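Ribulose-1,5-bisphosphate carboxylase/oxygenase large subunit (Rhodopseudomonas palustris, PDB 3QFW) is a Rubisco-like protein that probably binds magnesium, though proteins of this kind generally catalyse related reactions rather than carbon dioxide fixation. Local coordinates at residues B[145-149]-B[179-184]; B[229-233]-B[255-259]. All coordinates share one frame; numbering follows the deposited sequence.

Both contacts lie in the eight-stranded alpha/beta barrel of the Rubisco family, and each joins parts of the chain that follow neighbouring parallel strands. Contact 1 comes first along the chain and sits on the outer helical layer, where the start of helix 145-157 packs on helix 177-195. Contact 2 follows, at the C-terminal ends of strands 226-229 and 250-253, where the chain after one strand meets the loop after the next. Their centres are 24 Å apart, and their nearest atoms remain about 10 Å from each other. Together they illustrate packing at two levels of one barrel: helix on helix outside the strands, and helix start on beta turn at the C-terminal strand ends, the latter beside the second subunit.

Contact 1 (B[145-149]-B[179-184]); sequences PAALA and ERAAAV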
loop_
_atom_site.group_PDB
_atom_site.type_symbol
_atom_site.label_atom_id
_atom_site.label_comp_id
_atom_site.label_asym_id
_atom_site.label_seq_id
_atom_site.Cartn_x
_atom_site.Cartn_y
_atom_site.Cartn_z
ATOM N N PRO B 145 4.062 -21.372 -19.436
ATOM C CA PRO B 145 3.856 -20.296 -20.408
ATOM C C PRO B 145 3.208 -20.784 -21.703
ATOM O O PRO B 145 2.493 -20.017 -22.350
ATOM C CB PRO B 145 5.275 -19.773 -20.678
ATOM C CG PRO B 145 6.206 -20.723 -20.005
ATOM C CD PRO B 145 5.434 -21.379 -18.910
ATOM N N ALA B 146 3.445 -22.039 -22.070
ATOM C CA ALA B 146 2.861 -22.584 -23.288
ATOM C C ALA B 146 1.363 -22.813 -23.118
ATOM O O ALA B 146 0.564 -22.511 -24.019
ATOM C CB ALA B 146 3.559 -23.872 -23.682
ATOM N N ALA B 147 0.982 -23.355 -21.964
ATOM C CA ALA B 147 -0.426 -23.594 -21.667
ATOM C C ALA B 147 -1.187 -22.274 -21.519
ATOM O O ALA B 147 -2.343 -22.163 -21.935
ATOM C CB ALA B 147 -0.566 -24.437 -20.415
ATOM N N LEU B 148 -0.529 -21.284 -20.917
ATOM C CA LEU B 148 -1.074 -19.933 -20.829
ATOM C C LEU B 148 -1.220 -19.357 -22.234
ATOM O O LEU B 148 -2.240 -18.745 -22.564
ATOM C CB LEU B 148 -0.163 -19.032 -19.978
ATOM C CG LEU B 148 0.009 -19.378 -18.494
ATOM C CD1 LEU B 148 1.071 -18.498 -17.851
ATOM C CD2 LEU B 148 -1.319 -19.245 -17.755
ATOM N N ALA B 149 -0.195 -19.564 -23.059
ATOM C CA ALA B 149 -0.206 -19.093 -24.448
ATOM C C ALA B 149 -1.359 -19.677 -25.259
ATOM O O ALA B 149 -2.002 -18.969 -26.035
ATOM C CB ALA B 149 1.126 -19.401 -25.127
ATOM N N GLU B 179 9.692 -15.603 -20.030
ATOM C CA GLU B 179 9.142 -16.729 -20.774
ATOM C C GLU B 179 7.642 -16.592 -21.045
ATOM O O GLU B 179 7.176 -16.888 -22.145
ATOM C CB GLU B 179 9.419 -18.044 -20.040
ATOM C CG GLU B 179 10.856 -18.537 -20.155
ATOM C CD GLU B 179 11.798 -17.894 -19.150
ATOM O OE1 GLU B 179 11.403 -16.909 -18.485
ATOM O OE2 GLU B 179 12.939 -18.386 -19.016
ATOM N N ARG B 180 6.886 -16.148 -20.043
ATOM C CA ARG B 180 5.431 -15.993 -20.194
ATOM C C ARG B 180 5.052 -14.911 -21.208
ATOM O O ARG B 180 4.168 -15.111 -22.058
ATOM C CB ARG B 180 4.782 -15.685 -18.841
ATOM C CG ARG B 180 3.304 -15.359 -18.917
ATOM C CD ARG B 180 2.675 -15.224 -17.534
ATOM N NE ARG B 180 2.911 -13.926 -16.898
ATOM C CZ ARG B 180 3.791 -13.716 -15.925
ATOM N NH1 ARG B 180 4.543 -14.718 -15.482
ATOM N NH2 ARG B 180 3.929 -12.506 -15.394
ATOM N N ALA B 181 5.705 -13.759 -21.110
ATOM C CA ALA B 181 5.404 -12.652 -22.010
ATOM C C ALA B 181 5.667 -13.068 -23.452
ATOM O O ALA B 181 4.909 -12.724 -24.361
ATOM C CB ALA B 181 6.226 -11.427 -21.641
ATOM N N ALA B 182 6.740 -13.822 -23.662
ATOM C CA ALA B 182 7.090 -14.267 -25.007
ATOM C C ALA B 182 6.039 -15.230 -25.544
ATOM O O ALA B 182 5.420 -14.976 -26.577
ATOM C CB ALA B 182 8.465 -14.905 -25.024
ATOM N N ALA B 183 5.833 -16.327 -24.826
ATOM C CA ALA B 183 4.873 -17.351 -25.227
ATOM C C ALA B 183 3.476 -16.780 -25.461
ATOM O O ALA B 183 2.808 -17.135 -26.436
ATOM C CB ALA B 183 4.828 -18.475 -24.184
ATOM N N VAL B 184 3.033 -15.896 -24.569
ATOM C CA VAL B 184 1.686 -15.341 -24.672
ATOM C C VAL B 184 1.578 -14.286 -25.766
ATOM O O VAL B 184 0.654 -14.316 -26.588
ATOM C CB VAL B 184 1.210 -14.728 -23.340
ATOM C CG1 VAL B 184 -0.104 -13.976 -23.558
ATOM C CG2 VAL B 184 1.045 -15.821 -22.293
#
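Pro145, the first residue of helix 145-157, lays its ring against the backbone of helix 177-195. Its CB lies 3.8 Å from CA of Arg180, while CG runs alongside the CB of Glu179, whose carboxylate leads away from the contact. The carbonyl of Pro145 has two neighbours: its O accepts the helical hydrogen bond from Ala149 N, and the methyl of Ala183 presses on it, with CB 3.3 Å from that O. One turn further on, Leu148 reaches across to the aliphatic stem of Arg180, and its CD1 comes within 3.7 Å of the Arg180 CD. The stem can serve as an apolar surface because Arg180 sets out extended, with CG anti to the backbone N (chi1 174°), and bends only at chi3. Beyond the bend the guanidinium is held by a salt bridge to Asp165 and a hydrogen bond to the carbonyl of Ala170. Nearer the backbone, CB of Leu148 lies 4.1 Å from CG2 of Val184, the branch that also faces the backbone of Ala149. Tyr201 of strand 200-202 touches both Arg180 and Val184 from the barrel wall. At Ala149 the methyl-on-carbonyl contact of Pro145 and Ala183 recurs with the roles exchanged: its CB sits 3.1 Å from O of Ala183, a notably close approach. Such small residues let the axes come to 8.1 Å with their directions 35° apart, the near-parallel packing of consecutive outer helices in a TIM barrel, here linked through the strand between them.

Contact 2 (B[229-233]-B[255-259]); sequences VAPMI and PAMAG
The methyl of Ala256 is the bump that organises the meeting of 229-233 with 255-259: its CB fits a hollow made by the methyl of Ala230 and the end of Ile233. The fit is snug, since Ile233 CD1 comes to 3.5 Å from Ala256 CB, tighter than ordinary carbon packing, whereas Ala230 CB stands 3.9 Å from it. Ile233 reaches this far because its CG1 lies beside the backbone N and the chain then runs straight to CD1 (chi2 176°). The second fit belongs to Met232. Its CB rests against the peptide backbone of the type II turn from Pro255 to Ala258, 3.6 Å from Ala256 O, and its CG lies 4.0 Å from CA of Ala258. The methionine then bends twice, carrying sulfur and methyl away from the turn. Met257, which takes the positive-phi corner of that turn, offers its CB to Met232 but likewise leads its own end away; it also packs on Ile263 of the second subunit. Asn85 of the same subunit lies over Ile233 and Ala256, so the surface formed here continues into the dimer interface. No hydrogen bond joins the segments directly. Instead a water accepts from Met232 N at 2.9 Å and donates to Ala256 O at 2.8 Å, pairing an amide in the first turn of helix 231-234 with a carbonyl of the beta turn. The hold between helix start and turn therefore rests on apolar shape matching, while the water satisfies two backbone polar groups that do not meet directly.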
loop_
_atom_site.group_PDB
_atom_site.type_symbol
_atom_site.label_atom_id
_atom_site.label_comp_id
_atom_site.label_asym_id
_atom_site.label_seq_id
_atom_site.Cartn_x
_atom_site.Cartn_y
_atom_site.Cartn_z
ATOM N N VAL B 229 -0.609 -3.514 -13.793
ATOM C CA VAL B 229 0.139 -3.148 -12.585
ATOM C C VAL B 229 -0.836 -2.940 -11.447
ATOM O O VAL B 229 -1.889 -2.338 -11.640
ATOM C CB VAL B 229 0.911 -1.831 -12.771
ATOM C CG1 VAL B 229 1.919 -1.628 -11.627
ATOM C CG2 VAL B 229 1.621 -1.800 -14.122
ATOM N N ALA B 230 -0.483 -3.422 -10.259
ATOM C CA ALA B 230 -1.259 -3.133 -9.055
ATOM C C ALA B 230 -0.577 -2.015 -8.275
ATOM O O ALA B 230 0.395 -2.269 -7.556
ATOM C CB ALA B 230 -1.381 -4.378 -8.206
ATOM N N PRO B 231 -1.070 -0.773 -8.421
ATOM C CA PRO B 231 -0.370 0.383 -7.845
ATOM C C PRO B 231 -0.168 0.260 -6.337
ATOM O O PRO B 231 0.866 0.700 -5.823
ATOM C CB PRO B 231 -1.290 1.571 -8.186
ATOM C CG PRO B 231 -2.068 1.098 -9.427
ATOM C CD PRO B 231 -2.266 -0.376 -9.202
ATOM N N MET B 232 -1.120 -0.352 -5.638
ATOM C CA MET B 232 -1.045 -0.389 -4.183
ATOM C C MET B 232 -0.079 -1.464 -3.702
ATOM O O MET B 232 0.343 -1.460 -2.547
ATOM C CB MET B 232 -2.439 -0.507 -3.554
ATOM C CG MET B 232 -3.400 0.647 -3.968
ATOM S SD MET B 232 -2.851 2.316 -3.506
ATOM C CE MET B 232 -1.275 2.417 -4.296
ATOM N N ILE B 233 0.286 -2.370 -4.602
ATOM C CA ILE B 233 1.355 -3.313 -4.317
ATOM C C ILE B 233 2.718 -2.667 -4.504
ATOM O O ILE B 233 3.553 -2.694 -3.600
ATOM C CB ILE B 233 1.280 -4.554 -5.203
ATOM C CG1 ILE B 233 0.041 -5.364 -4.854
ATOM C CG2 ILE B 233 2.541 -5.423 -5.012
ATOM C CD1 ILE B 233 -0.167 -6.544 -5.743
ATOM N N PRO B 255 -6.599 -3.637 -8.679
ATOM C CA PRO B 255 -6.825 -3.089 -7.338
ATOM C C PRO B 255 -6.240 -3.910 -6.171
ATOM O O PRO B 255 -6.624 -3.663 -5.032
ATOM C CB PRO B 255 -8.353 -3.070 -7.241
ATOM C CG PRO B 255 -8.765 -4.284 -8.024
ATOM C CD PRO B 255 -7.802 -4.322 -9.205
ATOM N N ALA B 256 -5.353 -4.863 -6.436
ATOM C CA ALA B 256 -4.774 -5.662 -5.355
ATOM C C ALA B 256 -4.253 -4.764 -4.222
ATOM O O ALA B 256 -3.519 -3.821 -4.476
ATOM C CB ALA B 256 -3.656 -6.542 -5.888
ATOM N N MET B 257 -4.662 -5.074 -2.989
ATOM C CA MET B 257 -4.276 -4.334 -1.765
ATOM C C MET B 257 -4.887 -2.938 -1.619
ATOM O O MET B 257 -4.461 -2.157 -0.767
ATOM C CB MET B 257 -2.752 -4.302 -1.557
ATOM C CG MET B 257 -2.167 -5.568 -0.894
ATOM S SD MET B 257 -2.584 -5.795 0.868
ATOM C CE MET B 257 -1.753 -4.373 1.550
ATOM N N ALA B 258 -5.898 -2.629 -2.428
ATOM C CA ALA B 258 -6.535 -1.318 -2.351
ATOM C C ALA B 258 -7.462 -1.207 -1.142
ATOM O O ALA B 258 -7.896 -0.120 -0.784
ATOM C CB ALA B 258 -7.299 -1.012 -3.645
ATOM N N GLY B 259 -7.772 -2.335 -0.518
ATOM C CA GLY B 259 -8.702 -2.333 0.598
ATOM C C GLY B 259 -8.019 -2.303 1.949
ATOM O O GLY B 259 -8.674 -2.238 2.994
HETATM O O HOH W 1 -3.481 -1.776 -6.458
#